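Local coordinates for DPS family protein (Vibrio cholerae O1 biovar El Tor, PDB 3IQ1) that probably binds ferric iron and acts as an oxidoreductase on metal ions, as a twelve-subunit member of the Dps family in the ferritin superfamily, at residues K18-L23 with L75-R80; N24-N29 with S115-Q120; Y30-M35 with K90-K95; G109-F114 with M153-L158; D123-A128 with G135-M140. One frame throughout, in Å; residues are numbered along the deposited sequence.

Contact 1: residues K18-L23 with L75-R80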
# COMPACT_ATOMS: atom_id res chain seq x y z
N LYS B 18 27.38 -16.54 31.91
CA LYS B 18 28.64 -16.09 31.33
C LYS B 18 28.38 -15.44 29.98
O LYS B 18 28.94 -14.36 29.67
CB LYS B 18 29.58 -17.27 31.16
CG LYS B 18 30.96 -16.92 30.60
CD LYS B 18 31.93 -18.09 30.82
CE LYS B 18 33.16 -18.01 29.92
NZ LYS B 18 34.08 -19.14 30.20
N LEU B 19 27.56 -16.10 29.17
CA LEU B 19 27.17 -15.52 27.87
C LEU B 19 26.46 -14.20 28.02
O LEU B 19 26.75 -13.25 27.29
CB LEU B 19 26.34 -16.51 27.06
CG LEU B 19 27.26 -17.48 26.31
CD1 LEU B 19 26.60 -18.86 26.00
CD2 LEU B 19 28.00 -16.80 25.09
N ALA B 20 25.59 -14.10 29.00
CA ALA B 20 24.82 -12.86 29.22
C ALA B 20 25.74 -11.74 29.64
O ALA B 20 25.55 -10.60 29.19
CB ALA B 20 23.77 -13.04 30.25
N ASN B 21 26.72 -12.05 30.48
CA ASN B 21 27.73 -11.05 30.86
C ASN B 21 28.47 -10.47 29.64
O ASN B 21 28.62 -9.22 29.51
CB ASN B 21 28.75 -11.67 31.79
CG ASN B 21 28.20 -12.02 33.16
OD1 ASN B 21 27.13 -11.57 33.55
ND2 ASN B 21 28.97 -12.83 33.94
N ALA B 22 28.87 -11.34 28.72
CA ALA B 22 29.57 -10.91 27.51
C ALA B 22 28.63 -10.12 26.58
O ALA B 22 29.05 -9.09 26.00
CB ALA B 22 30.11 -12.12 26.73
N LEU B 23 27.37 -10.58 26.48
CA LEU B 23 26.38 -9.86 25.74
C LEU B 23 26.10 -8.45 26.30
O LEU B 23 25.83 -7.51 25.56
CB LEU B 23 25.10 -10.65 25.58
CG LEU B 23 25.17 -11.93 24.68
CD1 LEU B 23 23.96 -12.80 24.95
CD2 LEU B 23 25.26 -11.56 23.18
N LEU B 75 17.62 -10.96 28.23
CA LEU B 75 16.41 -11.31 29.02
C LEU B 75 16.03 -12.79 28.79
O LEU B 75 15.57 -13.47 29.69
CB LEU B 75 15.26 -10.38 28.60
CG LEU B 75 15.38 -8.93 29.07
CD1 LEU B 75 14.53 -7.99 28.18
CD2 LEU B 75 15.01 -8.86 30.55
N THR B 76 16.21 -13.25 27.57
CA THR B 76 15.86 -14.59 27.13
C THR B 76 16.72 -15.62 27.86
O THR B 76 16.23 -16.68 28.20
CB THR B 76 15.95 -14.70 25.59
OG1 THR B 76 14.88 -13.89 24.99
CG2 THR B 76 15.73 -16.10 25.10
N LEU B 77 17.93 -15.22 28.19
CA LEU B 77 18.89 -16.02 28.96
C LEU B 77 18.68 -15.88 30.48
O LEU B 77 19.50 -16.36 31.26
CB LEU B 77 20.35 -15.68 28.58
CG LEU B 77 20.76 -16.09 27.15
CD1 LEU B 77 22.10 -15.39 26.85
CD2 LEU B 77 20.86 -17.59 27.01
N SER B 78 17.57 -15.25 30.88
CA SER B 78 17.23 -14.99 32.31
C SER B 78 18.30 -14.17 33.00
O SER B 78 18.66 -14.42 34.14
CB SER B 78 16.94 -16.29 33.07
OG SER B 78 15.80 -16.91 32.52
N ALA B 79 18.78 -13.18 32.29
CA ALA B 79 19.74 -12.25 32.83
C ALA B 79 19.21 -10.82 32.71
O ALA B 79 18.22 -10.55 32.03
CB ALA B 79 21.14 -12.45 32.11
N ARG B 80 19.89 -9.89 33.39
CA ARG B 80 19.50 -8.49 33.43
C ARG B 80 20.23 -7.65 32.38
O ARG B 80 21.42 -7.52 32.48
CB ARG B 80 19.90 -7.95 34.82
CG ARG B 80 19.66 -6.47 35.03
CD ARG B 80 20.14 -6.07 36.41
NE ARG B 80 19.94 -4.66 36.76
CZ ARG B 80 20.69 -3.65 36.32
NH1 ARG B 80 21.68 -3.82 35.45
NH2 ARG B 80 20.39 -2.41 36.71

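Contact 2: residues N24-N29 with S115-Q120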
# COMPACT_ATOMS: atom_id res chain seq x y z
N ASN B 24 26.09 -8.32 27.61
CA ASN B 24 25.91 -7.05 28.25
C ASN B 24 27.07 -6.13 27.95
O ASN B 24 26.85 -4.92 27.72
CB ASN B 24 25.77 -7.21 29.77
CG ASN B 24 24.38 -7.14 30.24
OD1 ASN B 24 23.96 -7.92 31.14
ND2 ASN B 24 23.62 -6.21 29.67
N ASN B 25 28.30 -6.65 27.91
CA ASN B 25 29.44 -5.77 27.52
C ASN B 25 29.31 -5.33 26.08
O ASN B 25 29.59 -4.22 25.70
CB ASN B 25 30.78 -6.44 27.79
CG ASN B 25 31.10 -6.53 29.25
OD1 ASN B 25 30.63 -5.70 30.07
ND2 ASN B 25 31.95 -7.52 29.60
N LEU B 26 28.82 -6.24 25.24
CA LEU B 26 28.55 -5.88 23.86
C LEU B 26 27.50 -4.77 23.76
O LEU B 26 27.66 -3.84 22.97
CB LEU B 26 28.12 -7.10 23.06
CG LEU B 26 27.84 -6.93 21.55
CD1 LEU B 26 29.06 -6.55 20.76
CD2 LEU B 26 27.21 -8.21 21.02
N LEU B 27 26.42 -4.91 24.50
CA LEU B 27 25.32 -3.93 24.55
C LEU B 27 25.85 -2.56 24.95
O LEU B 27 25.48 -1.57 24.34
CB LEU B 27 24.24 -4.44 25.51
CG LEU B 27 23.09 -3.49 25.78
CD1 LEU B 27 22.36 -3.12 24.50
CD2 LEU B 27 22.14 -4.11 26.78
N ALA B 28 26.73 -2.52 25.94
CA ALA B 28 27.39 -1.26 26.34
C ALA B 28 28.12 -0.58 25.20
O ALA B 28 28.00 0.63 25.00
CB ALA B 28 28.34 -1.51 27.49
N ASN B 29 28.88 -1.39 24.44
CA ASN B 29 29.56 -0.87 23.28
C ASN B 29 28.56 -0.36 22.25
O ASN B 29 28.78 0.70 21.67
CB ASN B 29 30.47 -1.92 22.69
CG ASN B 29 31.78 -2.07 23.51
OD1 ASN B 29 32.19 -3.23 23.82
ND2 ASN B 29 32.41 -1.01 23.82
N SER B 115 34.82 -2.40 14.11
CA SER B 115 35.83 -3.38 14.27
C SER B 115 35.81 -4.04 15.69
O SER B 115 36.02 -5.25 15.80
CB SER B 115 37.16 -2.81 13.78
OG SER B 115 37.06 -2.52 12.33
N ILE B 116 35.53 -3.26 16.73
CA ILE B 116 35.30 -3.73 18.11
C ILE B 116 34.03 -4.61 18.21
O ILE B 116 34.07 -5.70 18.77
CB ILE B 116 35.24 -2.54 19.11
CG1 ILE B 116 36.66 -1.98 19.28
CG2 ILE B 116 34.67 -3.00 20.40
CD1 ILE B 116 36.74 -0.69 20.02
N LEU B 117 32.92 -4.16 17.66
CA LEU B 117 31.72 -4.98 17.68
C LEU B 117 32.00 -6.34 17.02
O LEU B 117 31.60 -7.38 17.52
CB LEU B 117 30.53 -4.26 17.00
CG LEU B 117 30.12 -2.93 17.62
CD1 LEU B 117 28.84 -2.45 16.89
CD2 LEU B 117 29.89 -3.07 19.13
N LEU B 118 32.63 -6.34 15.85
CA LEU B 118 32.85 -7.61 15.15
C LEU B 118 33.71 -8.53 15.98
O LEU B 118 33.43 -9.71 16.08
CB LEU B 118 33.54 -7.37 13.80
CG LEU B 118 32.64 -6.88 12.68
CD1 LEU B 118 33.47 -6.43 11.51
CD2 LEU B 118 31.61 -7.91 12.22
N HIS B 119 34.78 -7.99 16.56
CA HIS B 119 35.73 -8.77 17.36
C HIS B 119 34.98 -9.40 18.53
O HIS B 119 35.13 -10.60 18.82
CB HIS B 119 36.83 -7.82 17.81
CG HIS B 119 37.97 -8.47 18.49
ND1 HIS B 119 37.95 -8.73 19.84
CD2 HIS B 119 39.20 -8.81 18.05
CE1 HIS B 119 39.09 -9.28 20.19
NE2 HIS B 119 39.89 -9.31 19.13
N GLN B 120 34.16 -8.60 19.22
CA GLN B 120 33.43 -9.09 20.42
C GLN B 120 32.37 -10.09 20.04
O GLN B 120 32.19 -11.10 20.70
CB GLN B 120 32.75 -7.97 21.18
CG GLN B 120 33.47 -7.26 22.15
CD GLN B 120 32.45 -6.31 22.80
OE1 GLN B 120 31.87 -5.50 22.11
NE2 GLN B 120 32.14 -6.53 24.01

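Contact 3: residues Y30-M35 with K90-K95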
# COMPACT_ATOMS: atom_id res chain seq x y z
N TYR B 30 27.52 -1.13 21.96
CA TYR B 30 26.50 -0.65 21.04
C TYR B 30 25.92 0.68 21.42
O TYR B 30 25.64 1.53 20.55
CB TYR B 30 25.36 -1.65 20.85
CG TYR B 30 25.51 -2.65 19.76
CD1 TYR B 30 26.12 -3.88 19.97
CD2 TYR B 30 25.04 -2.39 18.50
CE1 TYR B 30 26.25 -4.79 18.97
CE2 TYR B 30 25.16 -3.35 17.48
CZ TYR B 30 25.78 -4.51 17.71
OH TYR B 30 25.90 -5.42 16.66
N GLN B 31 25.66 0.87 22.69
CA GLN B 31 24.92 2.03 23.18
C GLN B 31 25.81 3.28 23.01
O GLN B 31 25.35 4.30 22.47
CB GLN B 31 24.46 1.79 24.61
CG GLN B 31 23.27 0.84 24.72
CD GLN B 31 21.93 1.49 24.42
OE1 GLN B 31 21.83 2.32 23.50
NE2 GLN B 31 20.87 1.05 25.11
N VAL B 32 27.08 3.19 23.43
CA VAL B 32 28.01 4.30 23.21
C VAL B 32 28.22 4.58 21.73
O VAL B 32 28.20 5.74 21.30
CB VAL B 32 29.35 4.07 23.93
CG1 VAL B 32 30.36 5.25 23.64
CG2 VAL B 32 29.15 3.97 25.46
N PHE B 33 28.31 3.54 20.93
CA PHE B 33 28.50 3.70 19.51
C PHE B 33 27.27 4.36 18.84
O PHE B 33 27.42 5.21 17.95
CB PHE B 33 28.78 2.32 18.93
CG PHE B 33 29.27 2.29 17.50
CD1 PHE B 33 30.35 3.05 17.06
CD2 PHE B 33 28.72 1.39 16.62
CE1 PHE B 33 30.84 2.97 15.79
CE2 PHE B 33 29.21 1.29 15.31
CZ PHE B 33 30.29 2.08 14.90
N TYR B 34 26.07 3.92 19.24
CA TYR B 34 24.87 4.51 18.74
C TYR B 34 24.86 6.03 19.02
O TYR B 34 24.54 6.85 18.14
CB TYR B 34 23.66 3.84 19.38
CG TYR B 34 22.36 4.57 19.12
CD1 TYR B 34 21.61 4.30 17.98
CD2 TYR B 34 21.86 5.48 20.04
CE1 TYR B 34 20.40 4.94 17.76
CE2 TYR B 34 20.67 6.15 19.80
CZ TYR B 34 19.95 5.88 18.65
OH TYR B 34 18.76 6.52 18.37
N MSE B 35 25.25 6.39 20.24
CA MSE B 35 25.25 7.77 20.67
C MSE B 35 26.24 8.54 19.81
O MSE B 35 25.93 9.64 19.33
CB MSE B 35 25.58 7.92 22.18
CG MSE B 35 25.45 9.30 22.76
SE MSE B 35 23.55 9.78 22.74
CE MSE B 35 23.66 11.03 21.42
N LYS B 90 30.64 2.66 32.22
CA LYS B 90 31.56 1.83 33.00
C LYS B 90 32.06 0.64 32.20
O LYS B 90 33.22 0.24 32.35
CB LYS B 90 30.90 1.36 34.28
CG LYS B 90 31.82 0.70 35.25
CD LYS B 90 31.14 0.51 36.59
CE LYS B 90 31.84 -0.55 37.45
NZ LYS B 90 31.24 -0.59 38.83
N ALA B 91 31.20 0.05 31.40
CA ALA B 91 31.49 -1.24 30.71
C ALA B 91 32.07 -1.11 29.31
O ALA B 91 32.72 -2.04 28.85
CB ALA B 91 30.22 -2.11 30.62
N ALA B 92 31.81 -0.01 28.60
CA ALA B 92 32.16 0.07 27.18
C ALA B 92 33.65 0.24 26.93
O ALA B 92 34.34 0.90 27.73
CB ALA B 92 31.45 1.23 26.56
N GLN B 93 34.13 -0.36 25.86
CA GLN B 93 35.45 -0.13 25.30
C GLN B 93 35.41 1.01 24.30
O GLN B 93 36.28 1.80 24.24
CB GLN B 93 36.07 -1.39 24.64
CG GLN B 93 37.53 -1.07 24.18
CD GLN B 93 38.20 -2.05 23.20
OE1 GLN B 93 37.71 -3.09 22.92
NE2 GLN B 93 39.34 -1.67 22.71
N ILE B 94 34.36 1.08 23.50
CA ILE B 94 34.22 2.20 22.57
C ILE B 94 34.11 3.51 23.37
O ILE B 94 33.35 3.58 24.34
CB ILE B 94 32.99 2.03 21.65
CG1 ILE B 94 33.19 0.82 20.74
CG2 ILE B 94 32.76 3.28 20.80
CD1 ILE B 94 32.01 0.49 19.78
N LYS B 95 34.91 4.51 23.00
CA LYS B 95 34.92 5.79 23.70
C LYS B 95 33.85 6.73 23.18
O LYS B 95 33.51 6.72 21.98
CB LYS B 95 36.29 6.45 23.51
CG LYS B 95 37.50 5.58 23.98
CD LYS B 95 38.86 6.24 23.47
CE LYS B 95 40.05 5.35 23.59
NZ LYS B 95 41.34 6.11 23.34

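Contact 4: residues G109-F114 with M153-L158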
# COMPACT_ATOMS: atom_id res chain seq x y z
N GLY B 109 35.50 6.77 12.49
CA GLY B 109 34.93 6.41 13.81
C GLY B 109 34.05 5.18 13.71
O GLY B 109 34.15 4.25 14.51
N LEU B 110 33.25 5.16 12.67
CA LEU B 110 32.36 4.02 12.43
C LEU B 110 33.18 2.79 12.16
O LEU B 110 32.91 1.72 12.74
CB LEU B 110 31.40 4.32 11.27
CG LEU B 110 30.28 5.34 11.59
CD1 LEU B 110 29.41 5.48 10.36
CD2 LEU B 110 29.38 4.90 12.77
N VAL B 111 34.17 2.88 11.26
CA VAL B 111 34.99 1.71 10.95
C VAL B 111 35.61 1.15 12.24
O VAL B 111 35.62 -0.08 12.49
CB VAL B 111 36.05 2.06 9.92
CG1 VAL B 111 37.16 0.95 9.80
CG2 VAL B 111 35.38 2.25 8.54
N ASP B 112 36.20 2.03 13.04
CA ASP B 112 36.90 1.57 14.22
C ASP B 112 35.95 0.95 15.25
O ASP B 112 36.31 -0.08 15.87
CB ASP B 112 37.65 2.74 14.80
CG ASP B 112 38.80 3.22 13.89
OD1 ASP B 112 39.30 2.43 13.05
OD2 ASP B 112 39.29 4.35 14.06
N GLY B 113 34.78 1.53 15.41
CA GLY B 113 33.75 1.03 16.33
C GLY B 113 33.24 -0.34 15.88
O GLY B 113 33.14 -1.29 16.66
N PHE B 114 32.92 -0.46 14.59
CA PHE B 114 32.48 -1.74 14.05
C PHE B 114 33.55 -2.80 14.19
O PHE B 114 33.27 -3.99 14.37
CB PHE B 114 31.98 -1.66 12.59
CG PHE B 114 30.58 -1.13 12.45
CD1 PHE B 114 29.50 -1.85 12.97
CD2 PHE B 114 30.31 0.07 11.78
CE1 PHE B 114 28.22 -1.37 12.86
CE2 PHE B 114 29.03 0.55 11.66
CZ PHE B 114 27.98 -0.17 12.19
N MSE B 153 31.81 -1.40 2.82
CA MSE B 153 31.30 -0.17 2.22
C MSE B 153 31.92 1.11 2.81
O MSE B 153 32.26 2.03 2.06
CB MSE B 153 29.78 -0.14 2.33
CG MSE B 153 29.10 -1.31 1.71
SE MSE B 153 27.16 -1.11 1.81
CE MSE B 153 26.99 -1.23 3.61
N LEU B 154 32.00 1.19 4.14
CA LEU B 154 32.57 2.35 4.79
C LEU B 154 34.02 2.53 4.33
O LEU B 154 34.46 3.64 4.02
CB LEU B 154 32.54 2.13 6.30
CG LEU B 154 31.16 2.06 6.94
CD1 LEU B 154 31.31 1.75 8.45
CD2 LEU B 154 30.34 3.33 6.71
N ASN B 155 34.79 1.45 4.34
CA ASN B 155 36.21 1.50 3.86
C ASN B 155 36.32 1.87 2.38
O ASN B 155 37.26 2.57 1.99
CB ASN B 155 36.92 0.19 4.12
CG ASN B 155 37.52 0.12 5.51
OD1 ASN B 155 38.49 0.86 5.88
ND2 ASN B 155 36.98 -0.79 6.32
N ALA B 156 35.34 1.45 1.58
CA ALA B 156 35.31 1.82 0.15
C ALA B 156 35.18 3.34 0.03
O ALA B 156 35.90 3.94 -0.75
CB ALA B 156 34.15 1.07 -0.65
N TRP B 157 34.28 3.94 0.81
CA TRP B 157 34.04 5.37 0.79
C TRP B 157 35.32 6.13 1.15
O TRP B 157 35.66 7.18 0.59
CB TRP B 157 32.91 5.71 1.76
CG TRP B 157 32.47 7.14 1.71
CD1 TRP B 157 31.39 7.61 1.04
CD2 TRP B 157 33.00 8.24 2.44
NE1 TRP B 157 31.25 8.96 1.26
CE2 TRP B 157 32.22 9.37 2.13
CE3 TRP B 157 34.09 8.40 3.31
CZ2 TRP B 157 32.49 10.62 2.66
CZ3 TRP B 157 34.36 9.65 3.84
CH2 TRP B 157 33.56 10.75 3.51
N LEU B 158 36.06 5.56 2.10
CA LEU B 158 37.27 6.20 2.62
C LEU B 158 38.49 6.06 1.75
O LEU B 158 39.51 6.70 2.01
CB LEU B 158 37.63 5.60 4.00
CG LEU B 158 36.67 5.99 5.12
CD1 LEU B 158 36.83 5.08 6.30
CD2 LEU B 158 36.94 7.44 5.56

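Contact 5: residues D123-A128 with G135-M140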
# COMPACT_ATOMS: atom_id res chain seq x y z
N ASP B 123 33.95 -13.47 19.38
CA ASP B 123 34.27 -14.13 20.64
C ASP B 123 33.04 -14.76 21.29
O ASP B 123 33.10 -15.90 21.73
CB ASP B 123 34.89 -13.16 21.61
CG ASP B 123 36.36 -12.90 21.33
OD1 ASP B 123 37.00 -13.64 20.53
OD2 ASP B 123 36.91 -11.98 21.99
N ILE B 124 31.94 -14.01 21.29
CA ILE B 124 30.69 -14.53 21.81
C ILE B 124 30.21 -15.72 20.99
O ILE B 124 29.72 -16.73 21.53
CB ILE B 124 29.59 -13.44 21.93
CG1 ILE B 124 30.02 -12.40 22.95
CG2 ILE B 124 28.24 -14.09 22.31
CD1 ILE B 124 29.19 -11.10 22.89
N LEU B 125 30.28 -15.60 19.66
CA LEU B 125 29.92 -16.73 18.80
C LEU B 125 30.70 -17.99 19.16
O LEU B 125 30.13 -19.08 19.24
CB LEU B 125 30.14 -16.39 17.33
CG LEU B 125 29.87 -17.47 16.31
CD1 LEU B 125 28.45 -17.87 16.35
CD2 LEU B 125 30.22 -16.92 14.92
N GLU B 126 31.99 -17.83 19.35
CA GLU B 126 32.83 -19.00 19.68
C GLU B 126 32.41 -19.60 21.02
O GLU B 126 32.29 -20.82 21.15
CB GLU B 126 34.30 -18.57 19.77
CG GLU B 126 35.26 -19.71 19.89
CD GLU B 126 36.74 -19.31 19.72
OE1 GLU B 126 37.05 -18.28 19.06
OE2 GLU B 126 37.59 -20.07 20.24
N LEU B 127 32.20 -18.76 22.03
CA LEU B 127 31.82 -19.24 23.37
C LEU B 127 30.47 -19.97 23.29
O LEU B 127 30.27 -21.03 23.87
CB LEU B 127 31.74 -18.06 24.33
CG LEU B 127 31.32 -18.41 25.76
CD1 LEU B 127 32.31 -19.41 26.39
CD2 LEU B 127 31.25 -17.11 26.60
N ALA B 128 29.52 -19.36 22.58
CA ALA B 128 28.19 -19.93 22.46
C ALA B 128 28.27 -21.31 21.78
O ALA B 128 27.57 -22.24 22.14
CB ALA B 128 27.28 -19.02 21.66
N GLY B 135 20.77 -20.25 19.88
CA GLY B 135 20.07 -18.97 19.78
C GLY B 135 20.98 -17.74 19.84
O GLY B 135 20.82 -16.79 19.10
N THR B 136 21.97 -17.81 20.72
CA THR B 136 22.96 -16.75 20.83
C THR B 136 23.88 -16.77 19.65
O THR B 136 24.16 -15.73 19.07
CB THR B 136 23.74 -16.81 22.14
OG1 THR B 136 22.84 -16.69 23.23
CG2 THR B 136 24.85 -15.70 22.24
N SER B 137 24.32 -17.97 19.24
CA SER B 137 25.18 -18.10 18.06
C SER B 137 24.55 -17.47 16.83
O SER B 137 25.22 -16.75 16.08
CB SER B 137 25.45 -19.58 17.76
OG SER B 137 26.36 -20.10 18.70
N ALA B 138 23.29 -17.77 16.61
CA ALA B 138 22.56 -17.34 15.43
C ALA B 138 22.50 -15.83 15.40
O ALA B 138 22.58 -15.24 14.38
CB ALA B 138 21.14 -17.96 15.41
N LEU B 139 22.27 -15.21 16.56
CA LEU B 139 22.24 -13.74 16.62
C LEU B 139 23.58 -13.14 16.24
O LEU B 139 23.65 -12.20 15.46
CB LEU B 139 21.86 -13.28 18.03
CG LEU B 139 21.55 -11.79 18.21
CD1 LEU B 139 20.31 -11.44 17.33
CD2 LEU B 139 21.26 -11.35 19.67
N MSE B 140 24.65 -13.68 16.79
CA MSE B 140 26.00 -13.18 16.48
C MSE B 140 26.30 -13.34 15.00
O MSE B 140 26.88 -12.46 14.38
CB MSE B 140 27.07 -13.86 17.33
CG MSE B 140 27.00 -13.59 18.80
SE MSE B 140 27.04 -11.80 19.42
CE MSE B 140 25.11 -11.49 19.34
O HOH W 1 28.61 -21.10 17.26

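Contact 1: residues K18-L23 with L75-R80
Leu23 and Leu77 cross at about a right angle, one delta methyl against the other, with CD1 of Leu23 at 3.7 Å from CD1 of Leu77. Both have CG anti to the carbonyl carbon (chi1 -68° in each), which sets each CG beside its own backbone N. The same Leu77 CD1 also approaches the backbone of the partner helix more loosely, at 4.3 Å from Ala20 N, with Leu19 CB at about the same range. Beside this leucine pair, two alanines meet methyl to methyl. Ala20 CB lies 3.3 Å from Ala79 CB, tighter than ordinary van der Waals contact, which fits the 6.3 Å between their CA atoms. The contact illustrates how a helix terminus can be turned into a packing surface. Helix 49-76 ends in a Schellman motif with Ser78, at positive phi, as its C-prime residue; Ala79 N bonds back to Ile74 O, and Ser78 N to Leu75 O. The chain turns out of the helix just where Leu77 and Ala79 face helix 13-43 of the ferritin-like bundle, while CB of Ser78 points away. Leu23 additionally packs on Thr136 and Met140 of helix 134-158, and Leu77 on Ile9 and Asp133. Beyond the turn, Arg80 makes a salt bridge to Asp99 of a neighbouring subunit.

Contact 2: residues N24-N29 with S115-Q120
Leu26 has CG anti to the backbone N (chi1 -178°), whereas Leu117 has CG anti to the carbonyl carbon (chi1 -60°), and from these different starts the two leucines cross at about a right angle between their helices. Gln120 also carries its CG beside the backbone N; its chain is extended beyond that atom, and the amide reaches the facing helix. The setting is the four-helix bundle of the ferritin-like fold: helices 13-43 and 103-131 run antiparallel here, the short axes 10.4 Å apart with 169° between their directions. That spacing is bridged by side chains from both sides. Gln120, which has the largest surface buried by this contact, runs alongside Leu26, pointing the other way, and its CB comes to 4.0 Å from Leu26 CD1. Its amide group lies beside the peptide link between Asn25 and Leu26 and also meets the amide of Asn29, the two planes standing 83° apart. This pair brings polar groups into a contact that is otherwise largely apolar. Asn29 is buried and reaches further to the loop residues Ala92, Gln93 and Ile94, while Leu26 leans on Leu70 of helix 49-76 and on Met140 of helix 134-158. At the apolar end a single methyl serves both partners: Leu117 CD2 sits 3.9 Å from Leu26 CD1 and 3.8 Å from Asn29 CB.

Contact 3: residues Y30-M35 with K90-K95
Val32 spreads its two methyls over separate parts of the 90-95 segment. CG2 meets Ala92 CB at 3.7 Å. CG1, anti to the backbone N (chi1 178°), turns instead to the backbone farther on, 3.5 Å from the carbonyl O of Ile94 and a little more from Lys95 C. Ile94 makes the second half of the tight region: its CD1 touches Phe33 CB at 3.8 Å and lies obliquely to the adjoining ring, 4.0 Å from Phe33 CG. The two side chains meet at a slant, and the Phe33 ring continues past them to an edge-to-face meeting with Phe114 of helix 103-131. On the other side the contact thins out toward solvent. Lys95 is exposed; its CB points away, and its part in the contact is mainly backbone; its O is bonded to Asn36 ND2 in the next turn of the helix. Val32 is buried, with Phe85 of a neighbouring subunit packing on it as well. The example shows how an irregular piece of chain can be fastened to a helix by a few well-placed aliphatic groups. After helix 85-91 ends, the segment runs alongside helix 13-43 as part of the long crossover between helices 49-76 and 103-131, the connection, with its short helix midway, that is characteristic of Dps proteins within the ferritin-like fold.

Contact 4: residues G109-F114 with M153-L158
Val111 and Leu154, the two residues with the most surface buried here, lie alongside one another, pointing opposite ways, with Val111 CG2 3.6 Å from Leu154 CB. Each has a second engagement. The same CG2 of Val111 also receives the tip of Leu158, whose CD1 is 3.9 Å away, so one methyl touches residues a helical turn apart. Leu154 has CG anti to the carbonyl carbon (chi1 -66°), and its CD1 settles between two residues of the facing helix: Leu110 CB at 3.8 Å and Phe114 CD2 at 3.9 Å, the leucine crossing the phenylalanine at about a right angle. Asn155, third in buried area, comes across the other valine branch, with its ND2 3.9 Å from Val111 CG1. This is a packing contact for the amide, whose ND2 is bonded to the carbonyl O of Val151 in its own helix. The segments are antiparallel, at a crossing angle of -148° and an axis distance of 9.9 Å, and illustrate how beta-branched and leucine side chains mesh between two helices of a ferritin-like bundle. Around them, Leu110 reaches Phe33, Thr37 and Tyr40 of helix 13-43 as well as Phe56 and Ile59 of helix 49-76, and Phe114 touches Leu63 of the latter. Helix 103-131 thus meets both 13-43 and 49-76 here, while Trp157 of helix 134-158 touches Leu52 of helix 49-76 and its ring meets that of Phe50 of a neighbouring subunit.

Contact 5: residues D123-A128 with G135-M140
Ser137 OG, in the conformer described here, is held by the carbonyl O of Asp133, just ahead of the helix, and by a water molecule 2.9 Å away, while Ala128 CB of the facing helix packs against it at 3.3 Å. That water also donates to Leu125 O, at 3.2 Å, and in this conformer links the two helices. The hydroxyl lies beside its own backbone N (chi1 -74°), where that carbonyl can be reached. The helices come close here, with Ala128 and Ser137 at the interface: the CA atoms of Leu125 and Ser137 are 5.0 Å apart and the short axes 8.5 Å. Leu125, its CG anti to the backbone N (chi1 178°), sends CD1 over the serine backbone, 3.4 Å from Ser137 O. On the inner side the packing is apolar. Ile124 CG2 touches Thr136 CG2 at 3.8 Å, the two side chains crossing at about a right angle, and also meets CG of Met140. The latter, a selenomethionine, bends at chi2 and chi3 and brings SE to 3.9 Å from Ile124 CB. Thr136 OG1 bonds to Asp133 and Arg73, and Ile124 continues into Leu19 and Ala22 of helix 13-43. With six residues between the segments and a crossing angle of -155°, this is the tight antiparallel helical hairpin by which the last two helices of the ferritin-like four-helix bundle are joined.

Overall arrangement
The five contacts trace one ferritin-like bundle. Contacts 1, 2 and 3 follow one another along helix 13-43, which meets in turn the end of helix 49-76, helix 103-131 and the crossover after helix 85-91. Contacts 2, 4 and 5 share helix 103-131, and contacts 4 and 5 join it to helix 134-158 at two places whose centres are 24 Å apart. Contacts 1 and 4, about 29 Å apart between centres, lie on opposite sides of the chain's centre. In sequence, contact 5 falls between the segments of contact 4, and contact 3 between those of contact 2. Contacts 2 and 3 touch around Asn29, and 3 and 4 through Phe33, which ties the crossover to the bundle.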